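Local coordinates for dihydroxyacetone kinase (Citrobacter freundii, PDB 1UN8), which catalyses the ATP-dependent phosphorylation of dihydroxyacetone to dihydroxyacetone phosphate, using a divalent metal cation, at residues Ala84-Gln96 with Gly113-Ala125. Residues are numbered along the deposited sequence; the frame is centred on the assembly and turned at random.
Sequences ASPSVDAVLTAIQ and GDRLNFGLAAEKA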
loop_
_atom_site.group_PDB
_atom_site.type_symbol
_atom_site.label_atom_id
_atom_site.label_comp_id
_atom_site.label_asym_id
_atom_site.label_seq_id
_atom_site.Cartn_x
_atom_site.Cartn_y
_atom_site.Cartn_z
ATOM N N ALA A 84 -14.176 3.288 -14.993
ATOM C CA ALA A 84 -14.989 3.461 -16.199
ATOM C C ALA A 84 -14.228 2.927 -17.406
ATOM O O ALA A 84 -13.053 3.247 -17.598
ATOM C CB ALA A 84 -15.308 4.926 -16.396
ATOM N N SER A 85 -14.898 2.117 -18.216
ATOM C CA SER A 85 -14.272 1.527 -19.399
ATOM C C SER A 85 -13.749 2.554 -20.401
ATOM O O SER A 85 -14.325 3.637 -20.558
ATOM C CB SER A 85 -15.264 0.607 -20.125
ATOM O OG SER A 85 -15.594 -0.528 -19.353
ATOM N N PRO A 86 -12.651 2.214 -21.104
ATOM C CA PRO A 86 -12.051 3.102 -22.107
ATOM C C PRO A 86 -13.033 3.154 -23.279
ATOM O O PRO A 86 -13.899 2.287 -23.394
ATOM C CB PRO A 86 -10.764 2.378 -22.497
ATOM C CG PRO A 86 -10.503 1.422 -21.363
ATOM C CD PRO A 86 -11.882 0.967 -20.986
ATOM N N SER A 87 -12.914 4.160 -24.139
ATOM C CA SER A 87 -13.816 4.277 -25.289
ATOM C C SER A 87 -13.408 3.302 -26.395
ATOM O O SER A 87 -12.268 2.841 -26.430
ATOM C CB SER A 87 -13.772 5.694 -25.847
ATOM O OG SER A 87 -12.529 5.930 -26.485
ATOM N N VAL A 88 -14.342 2.987 -27.295
ATOM C CA VAL A 88 -14.050 2.083 -28.405
ATOM C C VAL A 88 -12.893 2.675 -29.220
ATOM O O VAL A 88 -11.942 1.985 -29.594
ATOM C CB VAL A 88 -15.286 1.918 -29.315
ATOM C CG1 VAL A 88 -14.970 0.982 -30.472
ATOM C CG2 VAL A 88 -16.444 1.374 -28.509
ATOM N N ASP A 89 -12.992 3.974 -29.468
ATOM C CA ASP A 89 -11.991 4.720 -30.208
ATOM C C ASP A 89 -10.607 4.487 -29.604
ATOM O O ASP A 89 -9.628 4.191 -30.307
ATOM C CB ASP A 89 -12.330 6.202 -30.128
ATOM C CG ASP A 89 -12.089 6.926 -31.424
ATOM O OD1 ASP A 89 -10.943 6.874 -31.942
ATOM O OD2 ASP A 89 -13.058 7.548 -31.924
ATOM N N ALA A 90 -10.532 4.626 -28.287
ATOM C CA ALA A 90 -9.277 4.446 -27.597
ATOM C C ALA A 90 -8.678 3.071 -27.841
ATOM O O ALA A 90 -7.503 2.957 -28.197
ATOM C CB ALA A 90 -9.474 4.679 -26.103
ATOM N N VAL A 91 -9.479 2.023 -27.659
ATOM C CA VAL A 91 -8.975 0.672 -27.831
ATOM C C VAL A 91 -8.460 0.459 -29.243
ATOM O O VAL A 91 -7.384 -0.109 -29.441
ATOM C CB VAL A 91 -10.059 -0.393 -27.508
ATOM C CG1 VAL A 91 -9.490 -1.804 -27.713
ATOM C CG2 VAL A 91 -10.531 -0.236 -26.073
ATOM N N LEU A 92 -9.221 0.925 -30.224
ATOM C CA LEU A 92 -8.813 0.765 -31.614
ATOM C C LEU A 92 -7.451 1.423 -31.822
ATOM O O LEU A 92 -6.516 0.799 -32.338
ATOM C CB LEU A 92 -9.848 1.401 -32.547
ATOM C CG LEU A 92 -9.590 1.213 -34.046
ATOM C CD1 LEU A 92 -9.362 -0.266 -34.347
ATOM C CD2 LEU A 92 -10.774 1.760 -34.847
ATOM N N THR A 93 -7.349 2.684 -31.405
ATOM C CA THR A 93 -6.120 3.444 -31.530
ATOM C C THR A 93 -4.916 2.662 -31.041
ATOM O O THR A 93 -3.847 2.710 -31.652
ATOM C CB THR A 93 -6.217 4.748 -30.746
ATOM O OG1 THR A 93 -7.281 5.537 -31.286
ATOM C CG2 THR A 93 -4.919 5.523 -30.825
ATOM N N ALA A 94 -5.073 1.943 -29.937
ATOM C CA ALA A 94 -3.964 1.153 -29.406
ATOM C C ALA A 94 -3.616 -0.013 -30.330
ATOM O O ALA A 94 -2.450 -0.307 -30.559
ATOM C CB ALA A 94 -4.321 0.630 -28.021
ATOM N N ILE A 95 -4.641 -0.679 -30.846
ATOM C CA ILE A 95 -4.455 -1.823 -31.732
ATOM C C ILE A 95 -3.635 -1.396 -32.952
ATOM O O ILE A 95 -2.594 -1.985 -33.254
ATOM C CB ILE A 95 -5.836 -2.398 -32.202
ATOM C CG1 ILE A 95 -6.430 -3.324 -31.131
ATOM C CG2 ILE A 95 -5.661 -3.186 -33.502
ATOM C CD1 ILE A 95 -6.363 -2.770 -29.728
ATOM N N GLN A 96 -4.114 -0.364 -33.640
ATOM C CA GLN A 96 -3.449 0.163 -34.824
ATOM C C GLN A 96 -2.049 0.682 -34.520
ATOM O O GLN A 96 -1.164 0.649 -35.378
ATOM C CB GLN A 96 -4.249 1.320 -35.405
ATOM C CG GLN A 96 -5.639 0.969 -35.845
ATOM C CD GLN A 96 -6.073 1.834 -37.005
ATOM O OE1 GLN A 96 -5.610 1.646 -38.135
ATOM N NE2 GLN A 96 -6.948 2.799 -36.734
ATOM N N GLY A 113 -18.833 -3.222 -19.834
ATOM C CA GLY A 113 -18.215 -2.068 -20.465
ATOM C C GLY A 113 -16.966 -2.407 -21.262
ATOM O O GLY A 113 -16.813 -1.972 -22.398
ATOM N N ASP A 114 -16.068 -3.185 -20.675
ATOM C CA ASP A 114 -14.847 -3.557 -21.365
ATOM C C ASP A 114 -15.092 -4.543 -22.496
ATOM O O ASP A 114 -14.509 -4.416 -23.571
ATOM C CB ASP A 114 -13.836 -4.151 -20.389
ATOM C CG ASP A 114 -13.322 -3.135 -19.409
ATOM O OD1 ASP A 114 -13.531 -1.930 -19.673
ATOM O OD2 ASP A 114 -12.714 -3.534 -18.388
ATOM N N ARG A 115 -15.951 -5.523 -22.250
ATOM C CA ARG A 115 -16.261 -6.526 -23.253
ATOM C C ARG A 115 -16.875 -5.875 -24.482
ATOM O O ARG A 115 -16.487 -6.168 -25.609
ATOM C CB ARG A 115 -17.222 -7.564 -22.670
ATOM C CG ARG A 115 -16.608 -8.376 -21.535
ATOM C CD ARG A 115 -17.592 -9.348 -20.915
ATOM N NE ARG A 115 -18.318 -10.139 -21.903
ATOM C CZ ARG A 115 -18.723 -11.389 -21.698
ATOM N NH1 ARG A 115 -18.469 -11.998 -20.544
ATOM N NH2 ARG A 115 -19.386 -12.036 -22.640
ATOM N N LEU A 116 -17.826 -4.981 -24.266
ATOM C CA LEU A 116 -18.472 -4.312 -25.379
ATOM C C LEU A 116 -17.552 -3.325 -26.097
ATOM O O LEU A 116 -17.564 -3.247 -27.321
ATOM C CB LEU A 116 -19.729 -3.583 -24.903
ATOM C CG LEU A 116 -20.838 -4.463 -24.331
ATOM C CD1 LEU A 116 -22.056 -3.609 -24.040
ATOM C CD2 LEU A 116 -21.193 -5.566 -25.317
ATOM N N ASN A 117 -16.753 -2.572 -25.352
ATOM C CA ASN A 117 -15.888 -1.597 -26.001
ATOM C C ASN A 117 -14.662 -2.178 -26.666
ATOM O O ASN A 117 -14.306 -1.752 -27.759
ATOM C CB ASN A 117 -15.494 -0.491 -25.034
ATOM C CG ASN A 117 -16.554 0.581 -24.941
ATOM O OD1 ASN A 117 -17.684 0.405 -25.412
ATOM N ND2 ASN A 117 -16.198 1.706 -24.328
ATOM N N PHE A 118 -14.004 -3.135 -26.025
ATOM C CA PHE A 118 -12.847 -3.747 -26.655
ATOM C C PHE A 118 -13.390 -4.588 -27.810
ATOM O O PHE A 118 -12.738 -4.734 -28.837
ATOM C CB PHE A 118 -12.089 -4.653 -25.682
ATOM C CG PHE A 118 -11.182 -3.924 -24.736
ATOM C CD1 PHE A 118 -11.695 -3.215 -23.660
ATOM C CD2 PHE A 118 -9.805 -3.962 -24.916
ATOM C CE1 PHE A 118 -10.848 -2.553 -22.774
ATOM C CE2 PHE A 118 -8.949 -3.305 -24.039
ATOM C CZ PHE A 118 -9.469 -2.600 -22.967
ATOM N N GLY A 119 -14.592 -5.128 -27.631
ATOM C CA GLY A 119 -15.207 -5.951 -28.656
ATOM C C GLY A 119 -15.498 -5.197 -29.945
ATOM O O GLY A 119 -15.080 -5.625 -31.021
ATOM N N LEU A 120 -16.223 -4.087 -29.862
ATOM C CA LEU A 120 -16.503 -3.329 -31.070
ATOM C C LEU A 120 -15.164 -2.905 -31.679
ATOM O O LEU A 120 -15.029 -2.821 -32.900
ATOM C CB LEU A 120 -17.351 -2.096 -30.764
ATOM C CG LEU A 120 -17.679 -1.208 -31.972
ATOM C CD1 LEU A 120 -18.104 -2.057 -33.165
ATOM C CD2 LEU A 120 -18.786 -0.228 -31.594
ATOM N N ALA A 121 -14.174 -2.661 -30.827
ATOM C CA ALA A 121 -12.852 -2.265 -31.298
ATOM C C ALA A 121 -12.214 -3.380 -32.127
ATOM O O ALA A 121 -11.691 -3.134 -33.208
ATOM C CB ALA A 121 -11.947 -1.910 -30.115
ATOM N N ALA A 122 -12.247 -4.598 -31.605
ATOM C CA ALA A 122 -11.683 -5.741 -32.306
ATOM C C ALA A 122 -12.363 -5.894 -33.670
ATOM O O ALA A 122 -11.709 -6.183 -34.677
ATOM C CB ALA A 122 -11.880 -7.005 -31.478
ATOM N N GLU A 123 -13.678 -5.694 -33.688
ATOM C CA GLU A 123 -14.450 -5.817 -34.912
ATOM C C GLU A 123 -14.028 -4.782 -35.930
ATOM O O GLU A 123 -13.858 -5.098 -37.106
ATOM C CB GLU A 123 -15.947 -5.675 -34.621
ATOM C CG GLU A 123 -16.482 -6.800 -33.767
ATOM C CD GLU A 123 -16.264 -8.150 -34.413
ATOM O OE1 GLU A 123 -16.061 -9.144 -33.677
ATOM O OE2 GLU A 123 -16.301 -8.220 -35.663
ATOM N N LYS A 124 -13.863 -3.544 -35.484
ATOM C CA LYS A 124 -13.450 -2.478 -36.385
ATOM C C LYS A 124 -12.016 -2.708 -36.844
ATOM O O LYS A 124 -11.625 -2.284 -37.932
ATOM C CB LYS A 124 -13.561 -1.114 -35.697
ATOM C CG LYS A 124 -14.979 -0.637 -35.510
ATOM C CD LYS A 124 -15.015 0.827 -35.110
ATOM C CE LYS A 124 -16.448 1.355 -35.148
ATOM N NZ LYS A 124 -16.508 2.828 -34.938
ATOM N N ALA A 125 -11.241 -3.392 -36.012
ATOM C CA ALA A 125 -9.850 -3.669 -36.329
ATOM C C ALA A 125 -9.781 -4.735 -37.409
ATOM O O ALA A 125 -8.991 -4.640 -38.348
ATOM C CB ALA A 125 -9.112 -4.137 -35.081
#
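Ser85 and Pro86 meet Asp114 and Asn117 where two neighbouring helices, 88-96 and 113-125, lie side by side on one face of the mixed six-stranded beta-sheet of the alpha/beta DhaK domain. The first helix belongs to a beta-alpha-beta crossover between the parallel strands 76-80 and 104-109; the chain then runs from strand 104-109 into the second, and the two axes approach to 8.0 Å at a crossing angle of -49°.

Polar bonds gather at the N-terminal ends. Ser85 OG donates to Asp114 OD1 at 2.5 Å, reaching the carboxylate from well above its plane. Asp114 is a substrate-binding residue, and Lys109, another, lies close by; the hydroxyl probably acts as a second-shell partner that helps to hold the carboxylate in place. One turn on, Asn117 ND2 donates to the carbonyl of Pro86 in a nearly straight bond, with the acceptor almost in the amide plane. That bond ties the loop to helix 113-125 just before Ser87, the N-cap, whose OG accepts from Ala90 N.

Beyond these bonds the interface is mainly apolar, and the helices pack through small and branched side chains. Val88 spreads its two methyls across the neighbouring helix: CG1, anti to the backbone N (chi1 180°), packs 3.8 Å from Leu120 CG, while CG2 rests against the Asn117 amide. Further along, Leu92 CD1 and Ile95 CG2 both bear on the methyl of Ala125. Ile95 and Phe118 also touch strand 104-109, which places them on the sheet side, whereas Leu120 packs on Ser437 of the second subunit.

At the centre Val91 straddles two partners. Its CG1 lies 3.4 Å from Ala121 CB and also touches Phe118 CD2, while CG2 sits over the centre of the ring in a CH-pi contact, 3.8 Å from the Phe118 centroid and only 2° off the normal.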